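Local coordinates for NTF2-like Protein (PDB 3DMC), which is of unknown function but belongs to the SnoaL-like branch of the NTF2-like fold, whose members often pair through their beta-sheets, at the interface of chains A and B. Sequence-based numbering; all coordinates share one arbitrary frame. Chains: chain A/B, NTF2-like Protein.

Contact 1: the interface of chains A and B. Residues chain A 86, 89-90, 112, 114, 122, 124; chain B 82, 84, 93.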
loop_
_atom_site.group_PDB
_atom_site.type_symbol
_atom_site.label_atom_id
_atom_site.label_comp_id
_atom_site.label_asym_id
_atom_site.label_seq_id
_atom_site.Cartn_x
_atom_site.Cartn_y
_atom_site.Cartn_z
ATOM N N ASN A 86 -0.226 -2.732 -13.037
ATOM C CA ASN A 86 -1.082 -2.323 -14.181
ATOM C C ASN A 86 -0.164 -1.859 -15.315
ATOM O O ASN A 86 0.995 -2.270 -15.372
ATOM C CB ASN A 86 -2.157 -1.305 -13.777
ATOM C CG ASN A 86 -1.603 0.030 -13.279
ATOM O OD1 ASN A 86 -0.525 0.443 -13.648
ATOM N ND2 ASN A 86 -2.410 0.749 -12.452
ATOM N N THR A 89 2.164 1.042 -13.109
ATOM C CA THR A 89 2.412 1.075 -11.673
ATOM C C THR A 89 2.615 -0.345 -11.178
ATOM O O THR A 89 1.926 -1.276 -11.613
ATOM C CB THR A 89 1.208 1.697 -10.913
ATOM O OG1 THR A 89 0.941 3.024 -11.382
ATOM C CG2 THR A 89 1.446 1.773 -9.420
ATOM N N VAL A 90 3.557 -0.477 -10.251
ATOM C CA VAL A 90 3.783 -1.756 -9.550
ATOM C C VAL A 90 3.834 -1.494 -8.065
ATOM O O VAL A 90 4.461 -0.514 -7.597
ATOM C CB VAL A 90 5.093 -2.440 -9.972
ATOM C CG1 VAL A 90 5.129 -3.810 -9.376
ATOM C CG2 VAL A 90 5.192 -2.514 -11.529
ATOM N N SER A 112 4.966 1.643 -3.864
ATOM C CA SER A 112 4.367 1.729 -5.172
ATOM C C SER A 112 5.293 2.547 -6.076
ATOM O O SER A 112 5.737 3.617 -5.687
ATOM C CB SER A 112 2.994 2.411 -5.040
ATOM O OG SER A 112 2.323 2.479 -6.276
ATOM N N ASP A 114 5.805 4.114 -10.130
ATOM C CA ASP A 114 5.408 4.282 -11.536
ATOM C C ASP A 114 6.638 4.110 -12.399
ATOM O O ASP A 114 7.724 4.603 -12.063
ATOM C CB ASP A 114 4.826 5.667 -11.805
ATOM C CG ASP A 114 3.408 5.801 -11.348
ATOM O OD1 ASP A 114 2.900 4.926 -10.631
ATOM O OD2 ASP A 114 2.762 6.787 -11.751
ATOM N N SER A 122 8.096 7.786 -10.131
ATOM C CA SER A 122 7.547 8.159 -8.819
ATOM C C SER A 122 7.493 6.967 -7.872
ATOM O O SER A 122 7.552 5.812 -8.288
ATOM C CB SER A 122 6.155 8.760 -8.953
ATOM O OG SER A 122 5.257 7.792 -9.459
ATOM N N ARG A 124 5.765 5.891 -3.817
ATOM C CA ARG A 124 4.862 6.137 -2.713
ATOM C C ARG A 124 5.019 5.010 -1.719
ATOM O O ARG A 124 5.001 3.830 -2.118
ATOM C CB ARG A 124 3.410 6.170 -3.184
ATOM C CG ARG A 124 3.108 7.314 -4.179
ATOM C CD ARG A 124 1.813 7.042 -4.989
ATOM N NE ARG A 124 1.999 5.889 -5.854
ATOM C CZ ARG A 124 2.686 5.935 -6.979
ATOM N NH1 ARG A 124 3.143 7.116 -7.408
ATOM N NH2 ARG A 124 2.867 4.837 -7.682
ATOM N N ARG B 82 -4.712 4.836 -8.145
ATOM C CA ARG B 82 -4.033 3.705 -8.777
ATOM C C ARG B 82 -4.645 2.406 -8.333
ATOM O O ARG B 82 -4.879 2.225 -7.148
ATOM C CB ARG B 82 -2.561 3.702 -8.394
ATOM C CG ARG B 82 -1.822 4.961 -8.856
ATOM C CD ARG B 82 -0.363 4.988 -8.443
ATOM N NE ARG B 82 0.379 5.960 -9.244
ATOM C CZ ARG B 82 0.357 7.278 -9.045
ATOM N NH1 ARG B 82 -0.371 7.813 -8.056
ATOM N NH2 ARG B 82 1.054 8.068 -9.853
ATOM N N THR B 84 -3.875 -1.668 -8.981
ATOM C CA THR B 84 -2.959 -2.652 -9.554
ATOM C C THR B 84 -3.412 -4.041 -9.187
ATOM O O THR B 84 -4.131 -4.233 -8.218
ATOM C CB THR B 84 -1.496 -2.442 -9.035
ATOM O OG1 THR B 84 -1.497 -2.373 -7.609
ATOM C CG2 THR B 84 -0.838 -1.107 -9.632
ATOM N N GLU B 93 -5.031 2.360 -4.334
ATOM C CA GLU B 93 -4.369 3.477 -3.706
ATOM C C GLU B 93 -5.312 4.661 -3.873
ATOM O O GLU B 93 -5.643 5.059 -5.005
ATOM C CB GLU B 93 -3.022 3.792 -4.375
ATOM C CG GLU B 93 -1.930 2.776 -4.139
ATOM C CD GLU B 93 -0.684 3.128 -4.908
ATOM O OE1 GLU B 93 -0.096 4.200 -4.645
ATOM O OE2 GLU B 93 -0.312 2.331 -5.781
#
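The sheet faces of two copies of one protein meet here in a polar, two-fold symmetric interface, where a lattice of charges and hydroxyls ties the chains of the deposited dimer together. At its heart B:Arg82 and A:Arg124 meet end to end and stack, guanidinium over guanidinium, with planes 9° apart and the two CZ atoms 3.4 Å from each other. Such like-charged stacks usually depend on nearby acids, as here. B:Arg82, stretched straight out to NE, holds the carboxylate of A:Asp114 with one nitrogen to each oxygen: NE donates to OD1, and NH2 makes a nearly straight bond to OD2 (2.9 Å, 170° at H). A:Asp114 OD1 also accepts from A:Thr89 OG1 on one face of the carboxylate and from A:Arg124 NH2 on the opposite face, each well out of plane. A:Arg124 bends at chi3 (-66°), which turns its NE to the syn lone pair of B:Glu93 OE1 at 3.0 Å. The other carboxylate oxygen, OE2, takes the hydroxyl OG of A:Ser112 at 2.7 Å. A:Arg124 NH2 donates to A:Ser112 OG and NH1 to A:Ser122 OG, both near the guanidinium plane, which fixes how the group is turned. A leucine in place of A:Arg124 would probably leave B:Glu93 without its charged mate and B:Arg82 without its stacking partner. The B:Thr84 methyl CG2 packs on A:Thr89 CG2 at 3.7 Å. The site joins opposing sheets through matched charges and likely helps fix their register.

Contact 2: the interface of chains A and B. Residues chain A 83-85, 93; chain B 84-86, 89-91.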
loop_
_atom_site.group_PDB
_atom_site.type_symbol
_atom_site.label_atom_id
_atom_site.label_comp_id
_atom_site.label_asym_id
_atom_site.label_seq_id
_atom_site.Cartn_x
_atom_site.Cartn_y
_atom_site.Cartn_z
ATOM N N VAL A 83 3.013 -8.773 -5.239
ATOM C CA VAL A 83 3.430 -7.806 -6.248
ATOM C C VAL A 83 2.317 -7.683 -7.272
ATOM O O VAL A 83 1.992 -8.632 -7.999
ATOM C CB VAL A 83 4.709 -8.285 -6.935
ATOM C CG1 VAL A 83 5.117 -7.326 -8.033
ATOM C CG2 VAL A 83 5.837 -8.409 -5.892
ATOM N N THR A 84 1.753 -6.490 -7.341
ATOM C CA THR A 84 0.639 -6.233 -8.256
ATOM C C THR A 84 1.007 -5.135 -9.218
ATOM O O THR A 84 1.865 -4.323 -8.933
ATOM C CB THR A 84 -0.634 -5.815 -7.464
ATOM O OG1 THR A 84 -0.322 -4.698 -6.639
ATOM C CG2 THR A 84 -1.211 -6.984 -6.590
ATOM N N SER A 85 0.378 -5.142 -10.398
ATOM C CA SER A 85 0.692 -4.111 -11.389
ATOM C C SER A 85 -0.479 -3.780 -12.296
ATOM O O SER A 85 -1.522 -4.440 -12.316
ATOM C CB SER A 85 1.926 -4.499 -12.232
ATOM O OG SER A 85 1.718 -5.601 -13.098
ATOM N N GLU A 93 4.245 -5.376 -1.711
ATOM C CA GLU A 93 3.829 -5.512 -0.334
ATOM C C GLU A 93 4.824 -6.468 0.307
ATOM O O GLU A 93 4.932 -7.657 -0.084
ATOM C CB GLU A 93 2.418 -6.079 -0.205
ATOM C CG GLU A 93 1.304 -5.187 -0.707
ATOM C CD GLU A 93 -0.046 -5.862 -0.592
ATOM O OE1 GLU A 93 -0.396 -6.257 0.561
ATOM O OE2 GLU A 93 -0.729 -5.992 -1.640
ATOM N N THR B 84 -3.875 -1.668 -8.981
ATOM C CA THR B 84 -2.959 -2.652 -9.554
ATOM C C THR B 84 -3.412 -4.041 -9.187
ATOM O O THR B 84 -4.131 -4.233 -8.218
ATOM C CB THR B 84 -1.496 -2.442 -9.035
ATOM O OG1 THR B 84 -1.497 -2.373 -7.609
ATOM C CG2 THR B 84 -0.838 -1.107 -9.632
ATOM N N SER B 85 -3.028 -5.024 -9.996
ATOM C CA SER B 85 -3.441 -6.397 -9.688
ATOM C C SER B 85 -2.477 -7.468 -10.206
ATOM O O SER B 85 -1.535 -7.212 -10.915
ATOM C CB SER B 85 -4.852 -6.643 -10.215
ATOM O OG SER B 85 -4.893 -6.754 -11.632
ATOM N N ASN B 86 -2.776 -8.668 -9.795
ATOM C CA ASN B 86 -2.150 -9.880 -10.337
ATOM C C ASN B 86 -3.234 -10.965 -10.415
ATOM O O ASN B 86 -4.424 -10.654 -10.533
ATOM C CB ASN B 86 -0.917 -10.297 -9.543
ATOM C CG ASN B 86 -1.188 -10.629 -8.102
ATOM O OD1 ASN B 86 -2.266 -11.098 -7.736
ATOM N ND2 ASN B 86 -0.132 -10.484 -7.251
ATOM N N THR B 89 -4.665 -10.818 -6.324
ATOM C CA THR B 89 -4.637 -9.650 -5.460
ATOM C C THR B 89 -4.854 -8.362 -6.256
ATOM O O THR B 89 -4.438 -8.237 -7.423
ATOM C CB THR B 89 -3.267 -9.579 -4.713
ATOM O OG1 THR B 89 -3.056 -10.780 -3.966
ATOM C CG2 THR B 89 -3.182 -8.416 -3.758
ATOM N N VAL B 90 -5.571 -7.442 -5.611
ATOM C CA VAL B 90 -5.758 -6.083 -6.151
ATOM C C VAL B 90 -5.464 -5.056 -5.076
ATOM O O VAL B 90 -5.906 -5.194 -3.926
ATOM C CB VAL B 90 -7.218 -5.884 -6.674
ATOM C CG1 VAL B 90 -7.317 -4.597 -7.409
ATOM C CG2 VAL B 90 -7.600 -7.041 -7.607
ATOM N N VAL B 91 -4.722 -4.016 -5.452
ATOM C CA VAL B 91 -4.465 -2.907 -4.533
ATOM C C VAL B 91 -5.087 -1.637 -5.093
ATOM O O VAL B 91 -4.955 -1.328 -6.278
ATOM C CB VAL B 91 -2.940 -2.681 -4.287
ATOM C CG1 VAL B 91 -2.711 -1.551 -3.324
ATOM C CG2 VAL B 91 -2.264 -3.961 -3.748
#
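A:Thr84 and B:Thr84 both place OG1 between the backbone N and the carbonyl carbon (chi1 55° and 51°), which turns the two hydroxyls toward each other across the chain boundary. The side chains cross at about a right angle, and OG1 of A:Thr84 lies 2.8 Å from OG1 of B:Thr84 in a hydrogen bond in which either hydroxyl could be the donor. The pair illustrates how a residue facing its own symmetry mate can satisfy itself: one hydroxyl must give and the other accept, so at any moment the proton arrangement breaks the two-fold symmetry that the heavy atoms keep.

Next along the strands, A:Ser85 and B:Ser85 form an antiparallel bridge. The amide N of A:Ser85 donates to O of B:Ser85 at 2.9 Å, and the return bond, from N of B:Ser85 to O of A:Ser85, is 2.8 Å long; both are almost straight, 177° at H. This reciprocal pair links the backbones directly and brings the threonines into line.

B:Asn86 extends the grip with its side-chain amide. Its ND2 donates to the carbonyl O of A:Val83 at 2.9 Å, approaching from above the carbonyl plane, while OD1 of the same amide accepts from the backbone N of B:Thr89. Bonded at both ends, the amide group is held against flipping, and this probably steadies the turn between the two strands of chain B.

The methyl CG2 of A:Thr84 points the other way from the bridge, meeting CG2 of B:Thr89 at 3.7 Å and resting near the B:Asn86 amide. Farther along, the carboxylate oxygen OE2 of A:Glu93 meets CG2 of B:Val91 at 3.3 Å.

In the fold, the site lies where the ends of strands 75-85 of both chains meet, with the start of strand 89-100 of chain B against the A:Thr84 methyl and B:Asn86 in the loop between the two strands.

Contact 1 and contact 2 lie side by side, the centres of their C-alpha atoms about 9 Å apart, and B:Thr84 belongs to both. Both draw on strands 75-85 and 89-100, but contact 1 spreads further across the sheet of chain A, to strands 103-116 and 119-127, whereas contact 2 stays near the two-fold axis. Because the interface is symmetric, the charged lattice recurs with the chains exchanged, flanking the central bridge. Backbone pairing at the centre and salt bridges around it thus appear to combine in one continuous surface, which would support a specific dimer, although the structure alone does not show its state in solution.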